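Local coordinates for protein inositol-3-phosphate synthase (Caenorhabditis elegans, PDB 1VKO) that belongs to an NAD-binding synthase family of the Rossmann clan and holds nicotinamide-adenine-dinucleotide, with a pyrophosphate bound in a lysine-rich pocket, at residues L39-F43 with A511-P516; K69-R75 with E456-S462; Y116-Q122 with Y449-L454; E314-V320 with P471-L476. One frame throughout, in Å; residues are numbered along the deposited sequence.

From the N terminus, residues 39-43 open the widest loop, which contact 1 closes at 511-516. Contact 2 is nested inside it and joins 69-75 to 456-462. Contact 3 is nested inside contact 2 and joins 116-122 to 449-454. Contact 4 starts within both inner loops, at 314-320, but closes only at 471-476. It therefore crosses contacts 2 and 3, while staying inside contact 1. Contacts 1 and 2 touch through neighbouring strands of the antiparallel sheet and through Leu512. Helix 440-458 serves contacts 2 and 3. Contact 4 brings in the edge of the parallel sheet and packs on contact 2, Leu476 against Ala458 and Phe472 against Val461.

Contact 1 (L39-F43 with A511-P516); sequences LESRF and ALAGFP
Residues 39-43 run as an extended strand, part of strand 38-53. Residues 511-513 are the last turn of helix 498-513. Gly514 leaves the helix at phi 115° and psi -2°, where a CB would jam against the carbonyl of Ala513. The chain then continues as a loop to Pro516. In the register, Ser41 CA lies 5.9 Å from Gly514 CA, and Phe43 CA lies 6.2 Å from Ala511 CA. Leu39, Ser41 and Phe43 point their CA-to-CB bonds toward the helix end; Glu40 and Arg42 point away.

The polar part involves helix carbonyls. Ser41, with chi1 t, donates from OG to Ala511 O at 2.8 Å. A water donates both to Leu39 O at 2.9 Å and to Leu512 O at 3.0 Å, so it links strand to helix end. Beside it a methyl meets a helix carbonyl, Leu39 CD2 to Leu512 O at 3.4 Å.

The apolar part gathers round Phe43. Phe43, also chi1 t, has Ala511 CB over one face of its ring, a CH-pi contact 4.2 Å from the centroid. Phe43 CD1 meets Pro516 CG at 3.8 Å.

Phe43 also packs on Asp518 of a second subunit. The arrangement is a helix C-terminus, ended by a positive-phi glycine, set against one face of an antiparallel sheet.

Contact 2 (K69-R75 with E456-S462); sequences KTVLKPR and ELASRVS
Arg460 is the polar centre. Its rotamer, chi1 m, chi2 t, chi3 m, brings the guanidinium to both Val71 O and Glu456. Arg460 NH1 donates to Val71 O at 2.8 Å. Its NH2 forms a salt bridge with Glu456 OE1 at 2.9 Å, and NE also donates to the Glu456 carboxylate. Glu456 OE2 in turn accepts from Arg75 N at 3.1 Å.

The backbones pair antiparallel. Lys69 and Ser462 are the hydrogen-bonded pair: Lys69 N to Ser462 O is 2.8 Å, and Ser462 N to Lys69 O is 2.9 Å. Thr70 and Val461 are the non-hydrogen-bonded pair, CA atoms 4.6 Å apart. Val71 N donates to Arg460 O at 2.9 Å. A type I turn, Ala458 to Val461, leads from helix 440-458 into the strand.

Packing comes next. The Arg460 guanidinium face lies over the Lys73-Pro74 backbone, Pro74 CA 3.5 Å from Arg460 NE. Arg460 CG sits over the guanidinium face of Arg75, 3.6 Å from Arg75 NH1.

The buried arginine thus has its charge balanced by Glu456 while it binds the carbonyl of Val71 at the end of strand 56-71 and that of Pro147 in another loop.

Contact 3 (Y116-Q122 with Y449-L454); sequences YFGSVTQ and YDLAIL
Asp450 projects its carboxylate, at chi1 m, over the first turn of helix 120-123. Asp450 OD1 accepts three hydrogen bonds: from Ser119 OG at 2.6 Å, Thr121 OG1 at 2.7 Å and Thr121 N at 3.1 Å. Asp450 OD2 accepts from Val120 N at 3.0 Å. The acid so takes up two backbone NH groups at the start of the short helix, where its negative charge suits the helix dipole. Ser119 is the N-cap, and its OG also accepts a weak bond from Gln122 N at 3.5 Å. A type II turn from Tyr116 to Ser119, with Gly118 at phi 73°, leads into the cap.

The register is set by Thr121 CA and Asp450 CA, 6.0 Å apart. Thr121, chi1 p, also packs its CG2 at 3.9 Å from Leu454 CD2. At the other end Tyr116 CE1 lies 3.5 Å from Tyr449 CE2, with ring planes at 87°. Their hydroxyls bond elsewhere, Tyr116 to Asn152 and Tyr449 to Ala92.

Both tyrosines pack on helix 87-100. Val120 and Leu454 reach helix 498-513. On the long helix 440-458, Leu451 and Ala452 instead pack on strand 242-247 of the parallel sheet.

Contact 4 (E314-V320 with P471-L476); sequences ERHKVFV and PFHSVL
Residues 471-476 form an irregular loop that passes along the chain just after helix 307-316. Pro471 points toward it, and its CB lies 4.5 Å from Phe319 CZ. Phe472 offers its carbonyl: Phe472 O is 3.5 Å from Phe319 CE1. The Phe472 ring leads away and meets Phe526 of a second subunit edge-to-face. His473, chi1 t, folds back so that ND1 accepts from Val475 N at 3.0 Å. His473 O lies near the ring plane of Phe319, 3.1 Å from Phe319 CE1, while His473 NE2 is 3.1 Å from Glu314 OE2.

Ser474 is the closest in register, its CA 4.2 Å from Phe319 CA. Ser474 OG comes to 3.3 Å from Glu314 CA, and Ser474 O accepts from Val320 N at 2.7 Å. This approach follows a Schellman motif, in which Lys317 has a phi of 63° and turns the chain out of the helix. Val320 opens strand 320-321, an outermost strand, within this chain, of the Rossmann-type parallel sheet, and a single bridge joins it to Val475, CA to CA 5.0 Å.

Val475 itself touches by side chain, Val475 CG2 to Val320 CG2 at 4.0 Å. Leu476 N then donates to Val320 O at 3.0 Å. Leu476, chi1 p and chi2 t, lays CD1 over the Phe319 ring face, 3.9 Å from the centroid, a CH-pi contact. Phe319 and Leu476 both pack on Ala458 of helix 440-458.

Contact 1 (L39-F43 with A511-P516)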
# COMPACT_ATOMS: atom_id res chain seq x y z
N LEU A 39 -39.87 18.63 -26.32
CA LEU A 39 -39.28 19.92 -25.99
C LEU A 39 -38.27 20.33 -27.05
O LEU A 39 -37.29 19.62 -27.30
CB LEU A 39 -38.59 19.83 -24.62
CG LEU A 39 -38.10 21.13 -24.00
CD1 LEU A 39 -39.11 21.64 -23.00
CD2 LEU A 39 -36.77 20.93 -23.33
N GLU A 40 -38.52 21.47 -27.67
CA GLU A 40 -37.59 22.01 -28.67
C GLU A 40 -36.62 22.98 -28.04
O GLU A 40 -37.01 23.84 -27.24
CB GLU A 40 -38.33 22.68 -29.83
CG GLU A 40 -37.49 22.78 -31.10
CD GLU A 40 -37.54 24.15 -31.76
OE1 GLU A 40 -38.67 24.68 -32.01
OE2 GLU A 40 -36.44 24.70 -32.04
N SER A 41 -35.36 22.85 -28.42
CA SER A 41 -34.31 23.55 -27.70
C SER A 41 -33.19 23.98 -28.64
O SER A 41 -32.48 23.15 -29.20
CB SER A 41 -33.77 22.64 -26.60
OG SER A 41 -32.94 23.36 -25.71
N ARG A 42 -33.05 25.29 -28.82
CA ARG A 42 -32.03 25.82 -29.72
C ARG A 42 -30.79 26.10 -28.90
O ARG A 42 -30.86 26.78 -27.89
CB ARG A 42 -32.54 27.06 -30.49
CG ARG A 42 -31.47 28.08 -30.96
CD ARG A 42 -32.05 29.34 -31.64
NE ARG A 42 -33.42 29.67 -31.21
CZ ARG A 42 -34.55 29.31 -31.86
NH1 ARG A 42 -34.49 28.61 -32.99
NH2 ARG A 42 -35.74 29.66 -31.38
N PHE A 43 -29.67 25.52 -29.34
CA PHE A 43 -28.38 25.68 -28.67
C PHE A 43 -27.36 26.23 -29.66
O PHE A 43 -27.23 25.70 -30.75
CB PHE A 43 -27.94 24.32 -28.12
CG PHE A 43 -26.51 24.29 -27.63
CD1 PHE A 43 -26.12 25.02 -26.51
CD2 PHE A 43 -25.57 23.51 -28.29
CE1 PHE A 43 -24.79 24.98 -26.06
CE2 PHE A 43 -24.25 23.47 -27.86
CZ PHE A 43 -23.87 24.21 -26.73
N ALA A 511 -28.04 21.44 -22.38
CA ALA A 511 -28.41 21.94 -23.72
C ALA A 511 -29.78 21.46 -24.21
O ALA A 511 -30.59 22.27 -24.70
CB ALA A 511 -27.33 21.57 -24.74
N LEU A 512 -30.05 20.16 -24.08
CA LEU A 512 -31.40 19.62 -24.32
C LEU A 512 -32.47 20.33 -23.49
O LEU A 512 -33.50 20.74 -24.05
CB LEU A 512 -31.48 18.11 -24.09
CG LEU A 512 -30.49 17.29 -24.93
CD1 LEU A 512 -30.39 15.87 -24.41
CD2 LEU A 512 -30.83 17.31 -26.40
N ALA A 513 -32.23 20.48 -22.18
CA ALA A 513 -33.22 21.02 -21.23
C ALA A 513 -33.43 22.52 -21.32
O ALA A 513 -34.47 23.01 -20.86
CB ALA A 513 -32.89 20.64 -19.80
N GLY A 514 -32.44 23.22 -21.87
CA GLY A 514 -32.54 24.66 -22.17
C GLY A 514 -31.60 25.56 -21.38
O GLY A 514 -31.57 26.77 -21.57
N PHE A 515 -30.81 24.97 -20.48
CA PHE A 515 -29.97 25.80 -19.60
C PHE A 515 -28.50 25.38 -19.48
O PHE A 515 -28.06 25.01 -18.39
CB PHE A 515 -30.63 25.96 -18.21
CG PHE A 515 -31.19 24.67 -17.63
CD1 PHE A 515 -30.35 23.74 -17.04
CD2 PHE A 515 -32.57 24.44 -17.61
CE1 PHE A 515 -30.85 22.59 -16.47
CE2 PHE A 515 -33.09 23.27 -17.05
CZ PHE A 515 -32.22 22.35 -16.46
N PRO A 516 -27.75 25.43 -20.58
CA PRO A 516 -26.32 25.19 -20.53
C PRO A 516 -25.69 26.48 -20.11
O PRO A 516 -26.36 27.48 -20.22
CB PRO A 516 -25.94 24.87 -21.99
CG PRO A 516 -27.10 25.47 -22.86
CD PRO A 516 -28.23 25.69 -21.95
O HOH W 1 -34.58 19.24 -26.41

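Contact 2 (K69-R75 with E456-S462)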
# COMPACT_ATOMS: atom_id res chain seq x y z
N LYS A 69 -34.90 18.42 -30.47
CA LYS A 69 -36.20 18.04 -29.96
C LYS A 69 -35.96 16.86 -29.05
O LYS A 69 -35.21 15.96 -29.43
CB LYS A 69 -37.19 17.65 -31.08
CG LYS A 69 -37.99 18.80 -31.71
CD LYS A 69 -39.05 18.21 -32.67
CE LYS A 69 -40.03 19.25 -33.27
NZ LYS A 69 -39.44 20.09 -34.35
N THR A 70 -36.59 16.88 -27.88
CA THR A 70 -36.48 15.80 -26.91
C THR A 70 -37.83 15.30 -26.46
O THR A 70 -38.52 16.02 -25.75
CB THR A 70 -35.70 16.25 -25.65
OG1 THR A 70 -34.39 16.68 -26.02
CG2 THR A 70 -35.44 15.06 -24.73
N VAL A 71 -38.19 14.07 -26.82
CA VAL A 71 -39.42 13.52 -26.26
C VAL A 71 -39.28 13.48 -24.73
O VAL A 71 -38.26 13.02 -24.21
CB VAL A 71 -39.81 12.16 -26.87
CG1 VAL A 71 -41.12 11.62 -26.23
CG2 VAL A 71 -39.98 12.27 -28.39
N LEU A 72 -40.26 14.01 -24.02
CA LEU A 72 -40.13 14.16 -22.57
C LEU A 72 -40.63 12.96 -21.76
O LEU A 72 -40.23 12.80 -20.61
CB LEU A 72 -40.83 15.43 -22.07
CG LEU A 72 -40.22 16.80 -22.36
CD1 LEU A 72 -41.11 17.88 -21.77
CD2 LEU A 72 -38.82 16.95 -21.80
N LYS A 73 -41.52 12.15 -22.33
CA LYS A 73 -41.96 10.95 -21.63
C LYS A 73 -41.08 9.78 -22.02
O LYS A 73 -41.01 9.45 -23.20
CB LYS A 73 -43.43 10.62 -21.87
CG LYS A 73 -44.01 9.76 -20.76
CD LYS A 73 -44.91 8.65 -21.29
CE LYS A 73 -46.37 9.09 -21.37
NZ LYS A 73 -47.27 8.01 -21.90
N PRO A 74 -40.37 9.20 -21.05
CA PRO A 74 -39.59 7.99 -21.31
C PRO A 74 -40.49 6.88 -21.81
O PRO A 74 -41.59 6.71 -21.29
CB PRO A 74 -38.96 7.68 -19.95
CG PRO A 74 -38.87 9.04 -19.28
CD PRO A 74 -40.18 9.67 -19.66
N ARG A 75 -40.03 6.16 -22.84
CA ARG A 75 -40.77 5.05 -23.42
C ARG A 75 -40.74 3.79 -22.53
O ARG A 75 -39.82 3.63 -21.69
CB ARG A 75 -40.22 4.71 -24.79
CG ARG A 75 -40.76 5.59 -25.90
CD ARG A 75 -39.99 6.89 -26.10
NE ARG A 75 -40.43 7.64 -27.28
CZ ARG A 75 -39.72 7.82 -28.38
NH1 ARG A 75 -38.49 7.31 -28.49
NH2 ARG A 75 -40.22 8.52 -29.37
N GLU A 456 -31.99 4.80 -24.08
CA GLU A 456 -33.40 5.14 -24.24
C GLU A 456 -33.57 6.65 -24.36
O GLU A 456 -34.43 7.12 -25.11
CB GLU A 456 -34.23 4.61 -23.08
CG GLU A 456 -35.73 4.59 -23.33
CD GLU A 456 -36.37 5.96 -23.24
OE1 GLU A 456 -36.02 6.72 -22.31
OE2 GLU A 456 -37.24 6.29 -24.10
N LEU A 457 -32.77 7.39 -23.60
CA LEU A 457 -32.81 8.84 -23.65
C LEU A 457 -32.36 9.29 -25.03
O LEU A 457 -33.04 10.08 -25.67
CB LEU A 457 -31.96 9.49 -22.55
CG LEU A 457 -31.61 10.97 -22.83
CD1 LEU A 457 -32.87 11.88 -22.81
CD2 LEU A 457 -30.55 11.50 -21.91
N ALA A 458 -31.23 8.78 -25.50
CA ALA A 458 -30.76 9.18 -26.83
C ALA A 458 -31.80 8.82 -27.91
O ALA A 458 -31.92 9.51 -28.95
CB ALA A 458 -29.40 8.56 -27.13
N SER A 459 -32.57 7.75 -27.67
CA SER A 459 -33.58 7.31 -28.62
C SER A 459 -34.69 8.36 -28.70
O SER A 459 -35.50 8.30 -29.62
CB SER A 459 -34.13 5.93 -28.26
OG SER A 459 -35.28 6.00 -27.45
N ARG A 460 -34.69 9.30 -27.75
CA ARG A 460 -35.68 10.40 -27.66
C ARG A 460 -35.18 11.76 -28.13
O ARG A 460 -35.92 12.74 -28.11
CB ARG A 460 -36.23 10.54 -26.23
CG ARG A 460 -37.35 9.56 -25.93
CD ARG A 460 -38.02 9.76 -24.56
NE ARG A 460 -37.16 9.30 -23.46
CZ ARG A 460 -36.67 10.05 -22.47
NH1 ARG A 460 -36.94 11.34 -22.36
NH2 ARG A 460 -35.91 9.47 -21.56
N VAL A 461 -33.94 11.83 -28.55
CA VAL A 461 -33.38 13.11 -28.97
C VAL A 461 -33.25 13.15 -30.50
O VAL A 461 -32.84 12.17 -31.11
CB VAL A 461 -32.00 13.39 -28.30
CG1 VAL A 461 -31.42 14.72 -28.75
CG2 VAL A 461 -32.11 13.33 -26.77
N SER A 462 -33.59 14.29 -31.09
CA SER A 462 -33.28 14.55 -32.50
C SER A 462 -32.85 16.01 -32.69
O SER A 462 -33.05 16.84 -31.82
CB SER A 462 -34.49 14.23 -33.38
OG SER A 462 -35.61 15.01 -33.00
O HOH W 2 -36.64 13.80 -30.91

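Contact 3 (Y116-Q122 with Y449-L454)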
# COMPACT_ATOMS: atom_id res chain seq x y z
N TYR A 116 -29.21 2.83 -5.29
CA TYR A 116 -28.64 2.90 -6.65
C TYR A 116 -27.39 3.72 -6.64
O TYR A 116 -27.14 4.41 -7.60
CB TYR A 116 -29.60 3.49 -7.73
CG TYR A 116 -30.74 2.55 -8.12
CD1 TYR A 116 -30.48 1.28 -8.61
CD2 TYR A 116 -32.07 2.93 -7.97
CE1 TYR A 116 -31.48 0.43 -8.93
CE2 TYR A 116 -33.10 2.07 -8.32
CZ TYR A 116 -32.80 0.82 -8.79
OH TYR A 116 -33.79 -0.07 -9.10
N PHE A 117 -26.58 3.62 -5.59
CA PHE A 117 -25.30 4.33 -5.62
C PHE A 117 -24.37 3.82 -6.74
O PHE A 117 -24.49 2.69 -7.21
CB PHE A 117 -24.59 4.26 -4.26
CG PHE A 117 -25.13 5.21 -3.23
CD1 PHE A 117 -26.35 5.87 -3.41
CD2 PHE A 117 -24.42 5.41 -2.03
CE1 PHE A 117 -26.86 6.74 -2.44
CE2 PHE A 117 -24.92 6.27 -1.03
CZ PHE A 117 -26.16 6.94 -1.24
N GLY A 118 -23.47 4.68 -7.18
CA GLY A 118 -22.62 4.34 -8.29
C GLY A 118 -23.27 4.31 -9.65
O GLY A 118 -22.63 3.86 -10.60
N SER A 119 -24.53 4.75 -9.73
CA SER A 119 -25.19 5.05 -11.01
C SER A 119 -24.95 6.54 -11.28
O SER A 119 -25.34 7.35 -10.47
CB SER A 119 -26.71 4.78 -10.87
OG SER A 119 -27.41 4.83 -12.12
N VAL A 120 -24.27 6.91 -12.37
CA VAL A 120 -24.21 8.34 -12.71
C VAL A 120 -25.62 8.93 -12.86
O VAL A 120 -25.93 9.98 -12.29
CB VAL A 120 -23.38 8.64 -13.98
CG1 VAL A 120 -23.43 10.13 -14.34
CG2 VAL A 120 -21.93 8.25 -13.79
N THR A 121 -26.50 8.24 -13.59
CA THR A 121 -27.80 8.83 -13.92
C THR A 121 -28.67 8.99 -12.69
O THR A 121 -29.41 9.94 -12.61
CB THR A 121 -28.54 8.05 -15.01
OG1 THR A 121 -28.75 6.68 -14.61
CG2 THR A 121 -27.68 7.95 -16.28
N GLN A 122 -28.56 8.08 -11.71
CA GLN A 122 -29.45 8.07 -10.57
C GLN A 122 -28.91 8.92 -9.44
O GLN A 122 -29.69 9.33 -8.61
CB GLN A 122 -29.75 6.66 -10.04
CG GLN A 122 -30.47 5.72 -10.99
CD GLN A 122 -31.69 6.36 -11.70
OE1 GLN A 122 -31.70 6.51 -12.92
NE2 GLN A 122 -32.70 6.72 -10.92
N TYR A 449 -27.30 -0.26 -15.64
CA TYR A 449 -28.49 0.58 -15.62
C TYR A 449 -28.21 1.87 -16.36
O TYR A 449 -29.05 2.32 -17.09
CB TYR A 449 -29.02 0.90 -14.22
CG TYR A 449 -29.23 -0.24 -13.29
CD1 TYR A 449 -29.75 -1.45 -13.73
CD2 TYR A 449 -28.92 -0.11 -11.95
CE1 TYR A 449 -29.96 -2.51 -12.83
CE2 TYR A 449 -29.12 -1.14 -11.04
CZ TYR A 449 -29.64 -2.32 -11.49
OH TYR A 449 -29.76 -3.34 -10.60
N ASP A 450 -27.01 2.45 -16.23
CA ASP A 450 -26.75 3.70 -16.91
C ASP A 450 -26.70 3.57 -18.42
O ASP A 450 -27.19 4.46 -19.15
CB ASP A 450 -25.45 4.34 -16.45
CG ASP A 450 -25.47 4.74 -14.97
OD1 ASP A 450 -26.51 5.25 -14.49
OD2 ASP A 450 -24.46 4.59 -14.22
N LEU A 451 -26.08 2.49 -18.91
CA LEU A 451 -25.98 2.32 -20.38
C LEU A 451 -27.39 2.20 -20.98
O LEU A 451 -27.75 2.90 -21.94
CB LEU A 451 -25.10 1.12 -20.74
CG LEU A 451 -23.60 1.20 -20.43
CD1 LEU A 451 -23.06 -0.20 -20.18
CD2 LEU A 451 -22.80 1.89 -21.53
N ALA A 452 -28.21 1.34 -20.40
CA ALA A 452 -29.56 1.19 -20.89
C ALA A 452 -30.22 2.57 -20.88
O ALA A 452 -30.88 2.97 -21.86
CB ALA A 452 -30.34 0.18 -20.02
N ILE A 453 -30.00 3.33 -19.80
CA ILE A 453 -30.84 4.49 -19.52
C ILE A 453 -30.46 5.64 -20.45
O ILE A 453 -31.31 6.32 -21.01
CB ILE A 453 -30.79 4.82 -18.01
CG1 ILE A 453 -31.69 3.83 -17.24
CG2 ILE A 453 -31.21 6.27 -17.71
CD1 ILE A 453 -31.60 3.92 -15.74
N LEU A 454 -29.17 5.83 -20.66
CA LEU A 454 -28.74 6.85 -21.59
C LEU A 454 -29.10 6.50 -23.03
O LEU A 454 -29.28 7.40 -23.85
CB LEU A 454 -27.23 7.07 -21.45
CG LEU A 454 -26.89 7.65 -20.09
CD1 LEU A 454 -25.44 7.45 -19.79
CD2 LEU A 454 -27.33 9.13 -19.93

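Contact 4 (E314-V320 with P471-L476)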
# COMPACT_ATOMS: atom_id res chain seq x y z
N GLU A 314 -26.24 1.52 -38.77
CA GLU A 314 -26.50 2.80 -39.47
C GLU A 314 -27.71 2.63 -40.40
O GLU A 314 -28.61 3.46 -40.44
CB GLU A 314 -25.27 3.30 -40.29
CG GLU A 314 -24.18 4.09 -39.54
CD GLU A 314 -22.81 4.13 -40.27
OE1 GLU A 314 -22.60 3.43 -41.29
OE2 GLU A 314 -21.90 4.86 -39.79
N ARG A 315 -27.72 1.51 -41.12
CA ARG A 315 -28.74 1.23 -42.11
C ARG A 315 -30.09 0.93 -41.50
O ARG A 315 -31.11 1.12 -42.14
CB ARG A 315 -28.30 0.05 -42.97
CG ARG A 315 -28.36 0.34 -44.46
CD ARG A 315 -27.56 -0.63 -45.31
NE ARG A 315 -28.02 -2.00 -45.11
CZ ARG A 315 -27.41 -3.05 -45.63
NH1 ARG A 315 -26.32 -2.86 -46.36
NH2 ARG A 315 -27.88 -4.28 -45.41
N HIS A 316 -30.10 0.48 -40.25
CA HIS A 316 -31.37 0.09 -39.62
C HIS A 316 -31.88 1.07 -38.57
O HIS A 316 -32.92 0.85 -37.95
CB HIS A 316 -31.30 -1.34 -39.08
CG HIS A 316 -31.63 -2.38 -40.10
ND1 HIS A 316 -30.72 -2.83 -41.03
CD2 HIS A 316 -32.78 -3.05 -40.34
CE1 HIS A 316 -31.30 -3.73 -41.81
NE2 HIS A 316 -32.55 -3.88 -41.41
N LYS A 317 -31.15 2.18 -38.41
CA LYS A 317 -31.54 3.28 -37.53
C LYS A 317 -31.63 2.90 -36.04
O LYS A 317 -32.57 3.26 -35.32
CB LYS A 317 -32.81 3.97 -38.04
CG LYS A 317 -32.57 5.17 -38.96
CD LYS A 317 -31.79 4.83 -40.24
CE LYS A 317 -32.17 5.77 -41.39
N VAL A 318 -30.59 2.19 -35.60
CA VAL A 318 -30.47 1.68 -34.24
C VAL A 318 -29.10 2.12 -33.66
O VAL A 318 -28.16 2.42 -34.41
CB VAL A 318 -30.68 0.16 -34.31
CG1 VAL A 318 -29.47 -0.63 -33.87
CG2 VAL A 318 -32.01 -0.25 -33.63
N PHE A 319 -29.00 2.22 -32.33
CA PHE A 319 -27.73 2.63 -31.70
C PHE A 319 -26.94 1.44 -31.24
O PHE A 319 -27.52 0.47 -30.74
CB PHE A 319 -27.93 3.53 -30.47
CG PHE A 319 -28.47 4.90 -30.78
CD1 PHE A 319 -27.70 5.83 -31.48
CD2 PHE A 319 -29.72 5.29 -30.32
CE1 PHE A 319 -28.21 7.10 -31.76
CE2 PHE A 319 -30.23 6.55 -30.59
CZ PHE A 319 -29.48 7.46 -31.30
N VAL A 320 -25.61 1.53 -31.42
CA VAL A 320 -24.69 0.56 -30.85
C VAL A 320 -23.82 1.21 -29.79
O VAL A 320 -23.69 2.43 -29.78
CB VAL A 320 -23.90 -0.27 -31.93
CG1 VAL A 320 -24.87 -1.07 -32.73
CG2 VAL A 320 -23.00 0.61 -32.85
N PRO A 471 -31.88 11.73 -35.72
CA PRO A 471 -31.21 11.23 -34.51
C PRO A 471 -29.69 11.36 -34.57
O PRO A 471 -29.10 11.45 -35.65
CB PRO A 471 -31.57 9.75 -34.51
CG PRO A 471 -31.70 9.41 -35.97
CD PRO A 471 -32.39 10.62 -36.56
N PHE A 472 -29.04 11.34 -33.42
CA PHE A 472 -27.57 11.22 -33.36
C PHE A 472 -27.02 10.03 -34.19
O PHE A 472 -27.76 9.11 -34.54
CB PHE A 472 -27.15 11.10 -31.90
CG PHE A 472 -27.53 12.30 -31.04
CD1 PHE A 472 -27.59 13.59 -31.59
CD2 PHE A 472 -27.75 12.15 -29.67
CE1 PHE A 472 -27.90 14.71 -30.80
CE2 PHE A 472 -28.07 13.25 -28.86
CZ PHE A 472 -28.15 14.54 -29.44
N HIS A 473 -25.71 10.04 -34.49
CA HIS A 473 -25.04 8.87 -35.09
C HIS A 473 -25.36 7.57 -34.33
O HIS A 473 -25.51 7.60 -33.12
CB HIS A 473 -23.53 9.09 -35.14
CG HIS A 473 -22.81 8.15 -36.07
ND1 HIS A 473 -22.64 6.81 -35.79
CD2 HIS A 473 -22.24 8.35 -37.28
CE1 HIS A 473 -22.00 6.23 -36.79
NE2 HIS A 473 -21.74 7.14 -37.70
N SER A 474 -25.48 6.44 -35.05
CA SER A 474 -25.75 5.12 -34.44
C SER A 474 -24.76 4.71 -33.36
O SER A 474 -25.15 4.05 -32.39
CB SER A 474 -25.76 4.00 -35.49
OG SER A 474 -26.69 4.26 -36.52
N VAL A 475 -23.48 5.04 -33.55
CA VAL A 475 -22.44 4.61 -32.61
C VAL A 475 -22.42 5.62 -31.52
O VAL A 475 -21.78 6.69 -31.68
CB VAL A 475 -21.01 4.61 -33.23
CG1 VAL A 475 -19.98 4.16 -32.18
CG2 VAL A 475 -20.93 3.70 -34.43
N LEU A 476 -23.12 5.34 -30.43
CA LEU A 476 -23.32 6.40 -29.48
C LEU A 476 -22.25 6.54 -28.44
O LEU A 476 -22.31 5.96 -27.34
CB LEU A 476 -24.78 6.57 -29.00
CG LEU A 476 -25.41 5.88 -27.80
CD1 LEU A 476 -26.86 6.21 -27.76
CD2 LEU A 476 -25.23 4.43 -27.96